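Local structure of alkaline phosphatase (Antarctic bacterium, 2W5W) at residues B[41-46]-B[252-257]; B[132-137]-B[149-154]. The protein probably hydrolyses phosphate monoesters as an alkaline phosphatase, using two zinc ions and one magnesium ion as cofactors. The protein carries 1 engineered substitution. All coordinates share one frame; numbering follows the deposited sequence.

Contact 1: B[41-46]-B[252-257]. With ZN (zinc ion), chain H; ZN (zinc ion), chain G.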
loop_
_atom_site.group_PDB
_atom_site.type_symbol
_atom_site.label_atom_id
_atom_site.label_comp_id
_atom_site.label_asym_id
_atom_site.label_seq_id
_atom_site.Cartn_x
_atom_site.Cartn_y
_atom_site.Cartn_z
ATOM N N ILE B 41 -0.029 9.142 -13.393
ATOM C CA ILE B 41 -0.428 9.613 -12.082
ATOM C C ILE B 41 -1.936 9.485 -11.910
ATOM O O ILE B 41 -2.718 10.058 -12.673
ATOM C CB ILE B 41 -0.039 11.093 -11.887
ATOM C CG1 ILE B 41 1.475 11.273 -12.044
ATOM C CG2 ILE B 41 -0.524 11.594 -10.541
ATOM C CD1 ILE B 41 1.923 12.731 -11.897
ATOM N N SER B 42 -2.335 8.743 -10.885
ATOM C CA SER B 42 -3.733 8.633 -10.518
ATOM C C SER B 42 -3.987 9.615 -9.386
ATOM O O SER B 42 -3.596 9.363 -8.244
ATOM C CB SER B 42 -4.045 7.211 -10.054
ATOM O OG SER B 42 -3.039 6.708 -9.166
ATOM N N ASP B 43 -4.649 10.724 -9.693
ATOM C CA ASP B 43 -4.849 11.765 -8.688
ATOM C C ASP B 43 -5.812 11.260 -7.614
ATOM O O ASP B 43 -6.948 10.904 -7.911
ATOM C CB ASP B 43 -5.367 13.068 -9.327
ATOM C CG ASP B 43 -5.132 14.273 -8.431
ATOM O OD1 ASP B 43 -5.523 14.214 -7.251
ATOM O OD2 ASP B 43 -4.531 15.258 -8.888
ATOM N N GLY B 44 -5.351 11.214 -6.367
ATOM C CA GLY B 44 -6.235 10.882 -5.261
ATOM C C GLY B 44 -6.412 9.395 -5.003
ATOM O O GLY B 44 -7.249 8.997 -4.181
ATOM N N ALA B 45 -5.614 8.560 -5.658
ATOM C CA ALA B 45 -5.752 7.116 -5.442
ATOM C C ALA B 45 -4.784 6.536 -4.409
ATOM O O ALA B 45 -3.586 6.358 -4.682
ATOM C CB ALA B 45 -5.633 6.345 -6.761
ATOM N N GLY B 46 -5.305 6.218 -3.233
ATOM C CA GLY B 46 -4.529 5.438 -2.283
ATOM C C GLY B 46 -4.639 3.952 -2.592
ATOM O O GLY B 46 -5.276 3.545 -3.564
ATOM N N MET B 252 3.836 12.278 -19.218
ATOM C CA MET B 252 3.080 12.183 -17.968
ATOM C C MET B 252 1.624 12.131 -18.383
ATOM O O MET B 252 1.143 13.021 -19.071
ATOM C CB MET B 252 3.339 13.386 -17.051
ATOM C CG MET B 252 2.708 13.270 -15.648
ATOM S SD MET B 252 0.907 13.367 -15.571
ATOM C CE MET B 252 0.645 15.143 -15.795
ATOM N N SER B 253 0.932 11.066 -17.990
ATOM C CA SER B 253 -0.482 10.938 -18.279
ATOM C C SER B 253 -1.231 10.783 -16.950
ATOM O O SER B 253 -0.836 9.991 -16.093
ATOM C CB SER B 253 -0.729 9.753 -19.228
ATOM O OG SER B 253 -2.107 9.469 -19.345
ATOM N N GLU B 254 -2.296 11.561 -16.777
ATOM C CA GLU B 254 -3.000 11.610 -15.498
ATOM C C GLU B 254 -4.453 11.131 -15.547
ATOM O O GLU B 254 -5.243 11.605 -16.370
ATOM C CB GLU B 254 -2.988 13.041 -14.934
ATOM C CG GLU B 254 -3.487 13.106 -13.484
ATOM C CD GLU B 254 -4.028 14.468 -13.105
ATOM O OE1 GLU B 254 -4.241 15.301 -14.010
ATOM O OE2 GLU B 254 -4.258 14.708 -11.898
ATOM N N GLY B 255 -4.796 10.222 -14.635
ATOM C CA GLY B 255 -6.182 9.884 -14.352
ATOM C C GLY B 255 -6.676 10.898 -13.332
ATOM O O GLY B 255 -6.642 10.664 -12.111
ATOM N N SER B 256 -7.121 12.045 -13.843
ATOM C CA SER B 256 -7.343 13.234 -13.030
ATOM C C SER B 256 -8.567 13.166 -12.126
ATOM O O SER B 256 -8.585 13.772 -11.051
ATOM C CB SER B 256 -7.503 14.463 -13.944
ATOM O OG SER B 256 -6.485 14.508 -14.935
ATOM N N GLN B 257 -9.609 12.475 -12.573
ATOM C CA GLN B 257 -10.900 12.598 -11.899
ATOM C C GLN B 257 -11.153 11.593 -10.782
ATOM O O GLN B 257 -12.216 11.607 -10.162
ATOM C CB GLN B 257 -12.046 12.589 -12.918
ATOM C CG GLN B 257 -11.927 13.739 -13.903
ATOM C CD GLN B 257 -13.144 13.888 -14.778
ATOM O OE1 GLN B 257 -14.271 13.670 -14.338
ATOM N NE2 GLN B 257 -12.926 14.269 -16.028
HETATM ZN ZN ZN H . -4.742 16.225 -10.688
HETATM ZN ZN ZN G . -4.393 15.426 -6.111
HETATM O O HOH W 1 -5.027 17.595 -12.378
HETATM O O HOH W 2 -6.784 15.940 -10.602
HETATM O O HOH W 3 -5.133 18.106 -9.659
#
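The carboxylates of Asp43 and Glu254 converge on one zinc ion, their planes turned about 46° against each other and their OD2 and OE2 oxygens 3.1 Å apart. Two acceptors so close would repel, but each binds the cation between them; Glu254 OE2 lies 2.0 Å from it. Over one face of the Glu254 carboxylate stands the hydroxyl of Ser256, whose OG donates to OE1 over 2.6 Å from 75° out of the plane. A zinc-bound water also donates to OE1, so both carboxylate oxygens are held and the group's rotation is fixed. Asp43 divides its oxygens differently: OD2 serves this zinc, while OD1 holds a second zinc ion at 2.0 Å and so bridges the metals. Its CG is anti to the backbone N (chi1 -160°), which lets OD1 and OD2 reach the two zinc ions.

These ligands stand near the C-terminal ends of adjacent parallel strands, 36-42 and 249-255, in the central sheet of the alkaline phosphatase fold. Ile41 N donates to Ser253 O and Gly255 N to Ile41 O, both at 2.9 Å. Just beyond, Asp43 N donates to Gly255 O at 3.1 Å, a bond that continues the pairing to Asp43. Ile41 and Glu254 pair in register with their side chains on the same face of the sheet. There the CD1 end of Ile41 meets Met252 SD at 3.9 Å, the two side chains crossing at about a right angle, and Met252 in turn packs on Phe141 and Val127.

Contact 2: B[132-137]-B[149-154]. Engineered in segment 132-137: Asp135 (natural residue His). With ZN (zinc ion), chain H.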
loop_
_atom_site.group_PDB
_atom_site.type_symbol
_atom_site.label_atom_id
_atom_site.label_comp_id
_atom_site.label_asym_id
_atom_site.label_seq_id
_atom_site.Cartn_x
_atom_site.Cartn_y
_atom_site.Cartn_z
ATOM N N SER B 132 -8.848 19.738 -17.016
ATOM C CA SER B 132 -8.284 20.792 -17.854
ATOM C C SER B 132 -6.772 20.582 -17.907
ATOM O O SER B 132 -6.167 20.154 -16.930
ATOM C CB SER B 132 -8.592 22.155 -17.255
ATOM O OG SER B 132 -7.839 23.170 -17.905
ATOM N N ILE B 133 -6.147 20.905 -19.031
ATOM C CA ILE B 133 -4.698 20.797 -19.103
ATOM C C ILE B 133 -4.004 21.822 -18.189
ATOM O O ILE B 133 -2.799 21.738 -17.956
ATOM C CB ILE B 133 -4.196 20.927 -20.560
ATOM C CG1 ILE B 133 -2.816 20.281 -20.710
ATOM C CG2 ILE B 133 -4.186 22.370 -20.995
ATOM C CD1 ILE B 133 -2.851 18.750 -20.658
ATOM N N THR B 134 -4.771 22.770 -17.655
ATOM C CA THR B 134 -4.222 23.798 -16.766
ATOM C C THR B 134 -4.385 23.427 -15.296
ATOM O O THR B 134 -3.947 24.188 -14.418
ATOM C CB THR B 134 -4.924 25.151 -16.956
ATOM O OG1 THR B 134 -6.314 25.016 -16.622
ATOM C CG2 THR B 134 -4.780 25.638 -18.390
ATOM N N ASP B 135 -5.025 22.284 -15.023
ATOM C CA ASP B 135 -5.190 21.816 -13.636
ATOM C C ASP B 135 -3.834 21.526 -13.011
ATOM O O ASP B 135 -2.827 21.418 -13.722
ATOM C CB ASP B 135 -6.108 20.587 -13.558
ATOM C CG ASP B 135 -6.643 20.344 -12.155
ATOM O OD1 ASP B 135 -6.955 21.338 -11.469
ATOM O OD2 ASP B 135 -6.750 19.164 -11.738
ATOM N N ALA B 136 -3.803 21.401 -11.684
ATOM C CA ALA B 136 -2.539 21.418 -10.939
ATOM C C ALA B 136 -1.540 20.344 -11.377
ATOM O O ALA B 136 -0.342 20.604 -11.466
ATOM C CB ALA B 136 -2.816 21.285 -9.425
ATOM N N THR B 137 -2.027 19.133 -11.617
ATOM C CA THR B 137 -1.137 18.033 -11.960
ATOM C C THR B 137 -0.401 18.229 -13.305
ATOM O O THR B 137 0.831 18.243 -13.332
ATOM C CB THR B 137 -1.850 16.666 -11.886
ATOM O OG1 THR B 137 -2.643 16.590 -10.684
ATOM C CG2 THR B 137 -0.818 15.553 -11.890
ATOM N N GLY B 149 -4.228 28.455 -8.642
ATOM C CA GLY B 149 -5.445 29.142 -9.037
ATOM C C GLY B 149 -5.257 30.035 -10.257
ATOM O O GLY B 149 -6.224 30.463 -10.878
ATOM N N LEU B 150 -4.005 30.299 -10.612
ATOM C CA LEU B 150 -3.676 31.192 -11.731
ATOM C C LEU B 150 -3.726 30.467 -13.076
ATOM O O LEU B 150 -2.732 30.403 -13.794
ATOM C CB LEU B 150 -2.286 31.782 -11.506
ATOM C CG LEU B 150 -2.152 32.572 -10.199
ATOM C CD1 LEU B 150 -0.695 32.877 -9.888
ATOM C CD2 LEU B 150 -2.992 33.853 -10.266
ATOM N N GLU B 151 -4.890 29.932 -13.423
ATOM C CA GLU B 151 -4.965 28.996 -14.536
ATOM C C GLU B 151 -4.852 29.684 -15.889
ATOM O O GLU B 151 -4.380 29.086 -16.854
ATOM C CB GLU B 151 -6.225 28.134 -14.439
ATOM C CG GLU B 151 -6.064 26.986 -13.434
ATOM C CD GLU B 151 -7.255 26.063 -13.402
ATOM O OE1 GLU B 151 -7.282 25.090 -14.189
ATOM O OE2 GLU B 151 -8.152 26.306 -12.571
ATOM N N GLU B 152 -5.246 30.947 -15.962
ATOM C CA GLU B 152 -5.010 31.709 -17.184
ATOM C C GLU B 152 -3.512 31.983 -17.403
ATOM O O GLU B 152 -3.019 31.929 -18.527
ATOM C CB GLU B 152 -5.866 32.990 -17.220
ATOM C CG GLU B 152 -7.339 32.651 -17.497
ATOM C CD GLU B 152 -8.271 33.859 -17.612
ATOM O OE1 GLU B 152 -7.793 35.003 -17.778
ATOM O OE2 GLU B 152 -9.503 33.641 -17.545
ATOM N N GLU B 153 -2.786 32.253 -16.325
ATOM C CA GLU B 153 -1.325 32.383 -16.417
ATOM C C GLU B 153 -0.685 31.055 -16.828
ATOM O O GLU B 153 0.251 30.998 -17.635
ATOM C CB GLU B 153 -0.773 32.872 -15.073
ATOM C CG GLU B 153 0.736 32.961 -14.976
ATOM C CD GLU B 153 1.181 33.517 -13.625
ATOM O OE1 GLU B 153 0.688 34.601 -13.230
ATOM O OE2 GLU B 153 2.027 32.881 -12.968
ATOM N N ILE B 154 -1.195 29.970 -16.269
ATOM C CA ILE B 154 -0.697 28.646 -16.628
ATOM C C ILE B 154 -0.892 28.356 -18.117
ATOM O O ILE B 154 0.016 27.858 -18.779
ATOM C CB ILE B 154 -1.337 27.576 -15.749
ATOM C CG1 ILE B 154 -0.733 27.674 -14.340
ATOM C CG2 ILE B 154 -1.086 26.188 -16.345
ATOM C CD1 ILE B 154 -1.528 26.938 -13.253
HETATM ZN ZN ZN H . -4.742 16.225 -10.688
HETATM O O HOH W 4 -8.881 23.209 -13.441
HETATM O O HOH W 5 -8.798 23.661 -10.800
HETATM O O HOH W 2 -6.784 15.940 -10.602
HETATM O O HOH W 1 -5.027 17.595 -12.378
HETATM O O HOH W 3 -5.133 18.106 -9.659
#
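A type I turn from Ser132 to Asp135 brings Thr134 up to Glu151 in the first turn of helix 151-159, with their CA atoms 5.7 Å apart. The two side chains cross at about a right angle, and the short bond between them carries the contact: Thr134 OG1 donates to Glu151 OE1 over 2.6 Å, arriving on the anti side of the carboxylate and 26° out of its plane. Thr134 OG1 sits between its own backbone N and carbonyl carbon (chi1 62°), and in this position it also accepts from Ser132 OG at 2.7 Å. The result is a chain of hydrogen bonds from Ser132 to Thr134 to Glu151, with Tyr173 packed against all three residues. Ile154, one helical turn on, packs against Thr134: its CG2 lies 4.0 Å from Thr134 CB, and its CD1 lies beside the threonine carbonyl oxygen.

Asp135, an engineered residue replacing a natural histidine, has its CB pointing away from 149-154, yet OD1 still reaches Glu151 through water. Asp135 OD1 stays 4.6 Å from Glu151 OE1, and two waters sit between the acidic groups; one of them, water 5, donates to Asp135 OD1 at 3.0 Å and also to Glu151 OE2. They probably soften the repulsion of like charges, as may Arg148 through a long, weak ion pair with OD1. Asp135 OD2 accepts from zinc-bound waters, from water 3 at 2.8 Å, and thus belongs to the second shell. Two residues on, Thr137 OG1 coordinates the same zinc ion at 2.1 Å, part of the site, made with Asp43 and Glu254, that also takes magnesium in this enzyme and is here occupied by zinc.

Overall arrangement
Contacts 1 and 2, with centres 16 Å apart, meet at a single zinc ion. The 41-46/252-257 pair supplies two carboxylates and segment 132-137 a threonine; with three waters common to both contacts they make six ligands. Thr137 OG1 lies 2.8 Å from Glu254 OE2, and Thr137 CG2 packs 3.9 Å from Ile41 CD1. Asp135 OD2 accepts bonds from the shared zinc-bound waters, one of them weak, and so links the first shell to the hydrogen bonds around Glu151. A second zinc, 4.7 Å from the first, is held by Asp43 together with Asp301 and His302. Contact 1 thus lies in the metal centre, whereas contact 2 joins the turn just before helix 136-139, which carries the ligand Thr137, to helix 151-159.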